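Side-chain contacts in protein MJ1225 (Methanocaldococcus jannaschii, PDB 3KH5), which binds AMP and ADP and is a putative archaeal homologue of the gamma subunit of AMP-activated protein kinase, built from four CBS motifs: residues I200-S205 with R218-V223; V58-G63 with L79-E84. All coordinates share one frame; numbering follows the deposited sequence.

In the fold
Both contacts are small, buried and apolar, on the same side of the molecule with centres about 12 Å apart. Each joins the last turn of a helix from a CBS range (54-63 in contact 2, 196-203 in contact 1) to a short helical segment later in the chain. Contact 1 is methyl against methyl, with a peptide carbonyl beside it; contact 2 sets an aromatic ring edge against aliphatic carbons. The two meet directly: L203 CD1 lies 3.6 Å from M61 SD, and T221 CG2 lies 3.6 Å from M61 O. Nucleotides lie near both: K201 beside contact 1 touches an AMP, and the F60 side chain of contact 2 is about 7 Å from a bound AMP.

Contact 1. Residues I200-S205 with R218-V223; sequences IKLLGS and REITNV
The one flat group that L202 meets on I220 is a peptide: the CD2 methyl of L202 stands 4.1 Å from I220 O, approaching obliquely, well off the peptide plane. No aromatic ring takes part, and everything else across the contact is branched aliphatic carbon. I220 CG2 is the shared point. L203 CD2 reaches it at 4.2 Å and L202 CD2 at 4.3 Å, arriving from directions roughly perpendicular to each other, while the L203 and I220 side chains themselves cross at about a right angle. With chi1 at -61°, I220 turns CG2 opposite its own backbone N and so presents that branch to both leucines. L202 has CG opposite its backbone N (chi1 -174°), which carries CD2 across the gap. Helix 196-203, within the third CBS range, ends here: G204 leaves helical geometry and S205 begins the next helix as its N-cap, its side chain capping A208 N. S205 OG also donates to L202 O at 2.7 Å, with a C=O...O angle of 146°, and S205 N binds the same oxygen, so two donors hold the carbonyl at the helix end. Helix 206-213 follows, and its M212 touches both L203 and I220. The preceding residue, K201, contacts a bound AMP, while the L202 side chain stays about 10 Å from an AMP.

Contact 2. Residues V58-G63 with L79-E84; sequences VDFMGG and LAAINE
F60 meets A81 and I82 with the far edge of its ring. CE2 lies 3.7 Å from I82 CG2 and CZ lies 3.9 Å from A81 CB; both methyl carbons sit near the ring plane, so the ring is pushed edge-on into the opposite segment. I82 CG2 touches CZ as well, at 4.0 Å, and therefore straddles the CE2-CZ bond. The two side chains cross at about a right angle. The torsions account for the choice of branch: I82 holds CG1 between its backbone N and carbonyl carbon (chi1 57°), which leaves CG2 facing the phenyl group while the CG1-CD1 arm runs elsewhere. F60, with CG opposite its backbone N (chi1 173°), reaches straight out from its helix. Around this core, L69 and I70 of helix 68-73 and I23 of helix 23-33 also touch the ring, and I70 packs on A81 too. Farther out, the backbone sets the two ends in place. Helix 54-63 closes in a wider pi-type turn, in which G63 N donates to V58 O at 2.9 Å, with G62 at a phi of 149°. Opposite, A81 to E84 form a type I beta turn, with E84 N bonded to A81 O at 3.1 Å, and E84 OE1 is bonded to H74 NE2. The backbones of I82 and E84 pair with R24 and I23. The C-terminal end of helix 54-63, within the first CBS range, is thus packed against the end of helix 78-81 and the turn that follows it, beside the AMP site that includes L69 and K73.

Contact 1. Residues I200-S205 with R218-V223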
loop_
_atom_site.group_PDB
_atom_site.type_symbol
_atom_site.label_atom_id
_atom_site.label_comp_id
_atom_site.label_asym_id
_atom_site.label_seq_id
_atom_site.Cartn_x
_atom_site.Cartn_y
_atom_site.Cartn_z
ATOM N N ILE A 200 9.957 0.363 3.189
ATOM C CA ILE A 200 10.659 -0.675 2.402
ATOM C C ILE A 200 11.949 -0.143 1.786
ATOM O O ILE A 200 12.983 -0.835 1.773
ATOM C CB ILE A 200 9.836 -1.223 1.192
ATOM C CG1 ILE A 200 8.349 -1.483 1.544
ATOM C CG2 ILE A 200 10.480 -2.527 0.639
ATOM C CD1 ILE A 200 8.143 -2.558 2.596
ATOM N N LYS A 201 11.873 1.069 1.240
ATOM C CA LYS A 201 13.012 1.714 0.595
ATOM C C LYS A 201 14.137 1.950 1.592
ATOM O O LYS A 201 15.313 1.812 1.248
ATOM C CB LYS A 201 12.597 3.043 -0.034
ATOM C CG LYS A 201 11.755 2.924 -1.296
ATOM C CD LYS A 201 11.305 4.307 -1.745
ATOM C CE LYS A 201 10.827 4.305 -3.188
ATOM N NZ LYS A 201 10.316 5.646 -3.595
ATOM N N LEU A 202 13.769 2.310 2.822
ATOM C CA LEU A 202 14.742 2.473 3.894
ATOM C C LEU A 202 15.501 1.169 4.142
ATOM O O LEU A 202 16.717 1.188 4.321
ATOM C CB LEU A 202 14.071 2.967 5.180
ATOM C CG LEU A 202 15.007 3.318 6.347
ATOM C CD1 LEU A 202 16.012 4.410 5.970
ATOM C CD2 LEU A 202 14.209 3.745 7.560
ATOM N N LEU A 203 14.779 0.047 4.132
ATOM C CA LEU A 203 15.372 -1.273 4.346
ATOM C C LEU A 203 16.414 -1.643 3.300
ATOM O O LEU A 203 17.452 -2.221 3.629
ATOM C CB LEU A 203 14.288 -2.351 4.395
ATOM C CG LEU A 203 13.531 -2.498 5.716
ATOM C CD1 LEU A 203 12.567 -3.666 5.621
ATOM C CD2 LEU A 203 14.483 -2.683 6.899
ATOM N N GLY A 204 16.134 -1.308 2.043
ATOM C CA GLY A 204 17.071 -1.561 0.958
ATOM C C GLY A 204 18.079 -0.446 0.731
ATOM O O GLY A 204 18.560 -0.272 -0.389
ATOM N N SER A 205 18.406 0.312 1.777
ATOM C CA SER A 205 19.397 1.383 1.645
ATOM C C SER A 205 20.790 0.931 2.091
ATOM O O SER A 205 20.934 -0.083 2.782
ATOM C CB SER A 205 18.964 2.641 2.409
ATOM O OG SER A 205 19.010 2.444 3.811
ATOM N N ARG A 218 18.066 -1.869 15.598
ATOM C CA ARG A 218 17.155 -0.955 16.279
ATOM C C ARG A 218 17.183 0.482 15.763
ATOM O O ARG A 218 16.159 1.172 15.816
ATOM C CB ARG A 218 17.418 -0.978 17.786
ATOM C CG ARG A 218 16.307 -0.368 18.626
ATOM C CD ARG A 218 16.641 -0.433 20.100
ATOM N NE ARG A 218 17.719 0.481 20.478
ATOM C CZ ARG A 218 18.438 0.370 21.593
ATOM N NH1 ARG A 218 18.208 -0.623 22.445
ATOM N NH2 ARG A 218 19.395 1.252 21.856
ATOM N N GLU A 219 18.329 0.938 15.265
ATOM C CA GLU A 219 18.412 2.316 14.791
ATOM C C GLU A 219 17.574 2.526 13.524
ATOM O O GLU A 219 17.227 3.661 13.199
ATOM C CB GLU A 219 19.867 2.770 14.609
ATOM C CG GLU A 219 20.148 4.207 15.090
ATOM C CD GLU A 219 19.912 4.409 16.588
ATOM O OE1 GLU A 219 20.550 3.702 17.400
ATOM O OE2 GLU A 219 19.095 5.284 16.952
ATOM N N ILE A 220 17.233 1.434 12.834
ATOM C CA ILE A 220 16.311 1.499 11.699
ATOM C C ILE A 220 14.936 1.993 12.151
ATOM O O ILE A 220 14.418 2.977 11.601
ATOM C CB ILE A 220 16.186 0.146 10.945
ATOM C CG1 ILE A 220 17.549 -0.273 10.375
ATOM C CG2 ILE A 220 15.135 0.246 9.824
ATOM C CD1 ILE A 220 17.598 -1.709 9.852
ATOM N N THR A 221 14.350 1.340 13.152
ATOM C CA THR A 221 13.013 1.737 13.609
ATOM C C THR A 221 12.997 2.956 14.536
ATOM O O THR A 221 11.924 3.493 14.827
ATOM C CB THR A 221 12.224 0.573 14.252
ATOM O OG1 THR A 221 12.947 0.049 15.375
ATOM C CG2 THR A 221 11.957 -0.531 13.231
ATOM N N ASN A 222 14.167 3.400 14.991
ATOM C CA ASN A 222 14.247 4.623 15.796
ATOM C C ASN A 222 14.323 5.910 14.960
ATOM O O ASN A 222 14.147 7.011 15.491
ATOM C CB ASN A 222 15.399 4.549 16.811
ATOM C CG ASN A 222 15.056 3.698 18.029
ATOM O OD1 ASN A 222 13.934 3.734 18.538
ATOM N ND2 ASN A 222 16.035 2.938 18.508
ATOM N N VAL A 223 14.570 5.754 13.657
ATOM C CA VAL A 223 14.654 6.874 12.708
ATOM C C VAL A 223 13.377 7.701 12.761
ATOM O O VAL A 223 12.283 7.142 12.870
ATOM C CB VAL A 223 14.877 6.363 11.256
ATOM C CG1 VAL A 223 14.890 7.520 10.252
ATOM C CG2 VAL A 223 16.174 5.602 11.160
#

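Contact 2. Residues V58-G63 with L79-E84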
loop_
_atom_site.group_PDB
_atom_site.type_symbol
_atom_site.label_atom_id
_atom_site.label_comp_id
_atom_site.label_asym_id
_atom_site.label_seq_id
_atom_site.Cartn_x
_atom_site.Cartn_y
_atom_site.Cartn_z
ATOM N N VAL A 58 5.589 -3.693 6.999
ATOM C CA VAL A 58 5.522 -2.656 8.044
ATOM C C VAL A 58 5.035 -3.226 9.390
ATOM O O VAL A 58 5.517 -2.830 10.456
ATOM C CB VAL A 58 4.668 -1.440 7.588
ATOM C CG1 VAL A 58 4.403 -0.468 8.738
ATOM C CG2 VAL A 58 5.363 -0.712 6.449
ATOM N N ASP A 59 4.087 -4.155 9.319
ATOM C CA ASP A 59 3.609 -4.931 10.468
ATOM C C ASP A 59 4.767 -5.727 11.107
ATOM O O ASP A 59 5.069 -5.580 12.298
ATOM C CB ASP A 59 2.495 -5.855 9.946
ATOM C CG ASP A 59 1.763 -6.615 11.041
ATOM O OD1 ASP A 59 2.359 -6.932 12.087
ATOM O OD2 ASP A 59 0.572 -6.934 10.825
ATOM N N PHE A 60 5.402 -6.557 10.282
ATOM C CA PHE A 60 6.589 -7.341 10.622
ATOM C C PHE A 60 7.712 -6.520 11.269
ATOM O O PHE A 60 8.340 -6.968 12.227
ATOM C CB PHE A 60 7.079 -8.012 9.333
ATOM C CG PHE A 60 8.384 -8.739 9.456
ATOM C CD1 PHE A 60 8.488 -9.901 10.214
ATOM C CD2 PHE A 60 9.504 -8.290 8.759
ATOM C CE1 PHE A 60 9.697 -10.585 10.305
ATOM C CE2 PHE A 60 10.718 -8.967 8.842
ATOM C CZ PHE A 60 10.815 -10.117 9.616
ATOM N N MET A 61 7.948 -5.320 10.745
ATOM C CA MET A 61 9.010 -4.444 11.240
ATOM C C MET A 61 8.750 -3.872 12.632
ATOM O O MET A 61 9.671 -3.342 13.262
ATOM C CB MET A 61 9.235 -3.287 10.267
ATOM C CG MET A 61 10.138 -3.604 9.082
ATOM S SD MET A 61 10.027 -2.367 7.756
ATOM C CE MET A 61 9.492 -0.897 8.646
ATOM N N GLY A 62 7.508 -3.961 13.109
ATOM C CA GLY A 62 7.151 -3.323 14.388
ATOM C C GLY A 62 5.712 -2.848 14.502
ATOM O O GLY A 62 5.197 -2.703 15.612
ATOM N N GLY A 63 5.067 -2.609 13.363
ATOM C CA GLY A 63 3.718 -2.050 13.330
ATOM C C GLY A 63 2.613 -2.913 13.916
ATOM O O GLY A 63 1.578 -2.394 14.335
ATOM N N LEU A 79 17.865 -9.686 10.531
ATOM C CA LEU A 79 18.547 -10.363 9.440
ATOM C C LEU A 79 18.297 -11.866 9.433
ATOM O O LEU A 79 18.139 -12.464 8.361
ATOM C CB LEU A 79 20.041 -10.051 9.464
ATOM C CG LEU A 79 20.573 -9.097 8.388
ATOM C CD1 LEU A 79 19.498 -8.106 7.932
ATOM C CD2 LEU A 79 21.812 -8.371 8.907
ATOM N N ALA A 80 18.255 -12.479 10.614
ATOM C CA ALA A 80 17.885 -13.892 10.698
ATOM C C ALA A 80 16.398 -14.100 10.392
ATOM O O ALA A 80 16.031 -15.044 9.686
ATOM C CB ALA A 80 18.233 -14.461 12.064
ATOM N N ALA A 81 15.560 -13.211 10.926
ATOM C CA ALA A 81 14.105 -13.307 10.793
ATOM C C ALA A 81 13.655 -13.257 9.342
ATOM O O ALA A 81 12.692 -13.924 8.962
ATOM C CB ALA A 81 13.418 -12.212 11.601
ATOM N N ILE A 82 14.359 -12.473 8.529
ATOM C CA ILE A 82 14.004 -12.353 7.115
ATOM C C ILE A 82 14.370 -13.579 6.283
ATOM O O ILE A 82 14.035 -13.645 5.100
ATOM C CB ILE A 82 14.549 -11.059 6.454
ATOM C CG1 ILE A 82 16.072 -10.963 6.583
ATOM C CG2 ILE A 82 13.838 -9.828 7.028
ATOM C CD1 ILE A 82 16.702 -9.825 5.786
ATOM N N ASN A 83 15.048 -14.547 6.899
ATOM C CA ASN A 83 15.270 -15.845 6.259
ATOM C C ASN A 83 14.078 -16.802 6.401
ATOM O O ASN A 83 14.044 -17.851 5.751
ATOM C CB ASN A 83 16.585 -16.492 6.727
ATOM C CG ASN A 83 17.811 -15.906 6.027
ATOM O OD1 ASN A 83 17.693 -15.135 5.071
ATOM N ND2 ASN A 83 18.995 -16.276 6.502
ATOM N N GLU A 84 13.099 -16.429 7.227
ATOM C CA GLU A 84 11.842 -17.177 7.344
ATOM C C GLU A 84 11.067 -17.153 6.026
ATOM O O GLU A 84 11.114 -16.157 5.305
ATOM C CB GLU A 84 10.960 -16.594 8.457
ATOM C CG GLU A 84 11.510 -16.760 9.872
ATOM C CD GLU A 84 11.251 -18.135 10.470
ATOM O OE1 GLU A 84 11.793 -18.409 11.560
ATOM O OE2 GLU A 84 10.510 -18.940 9.865
#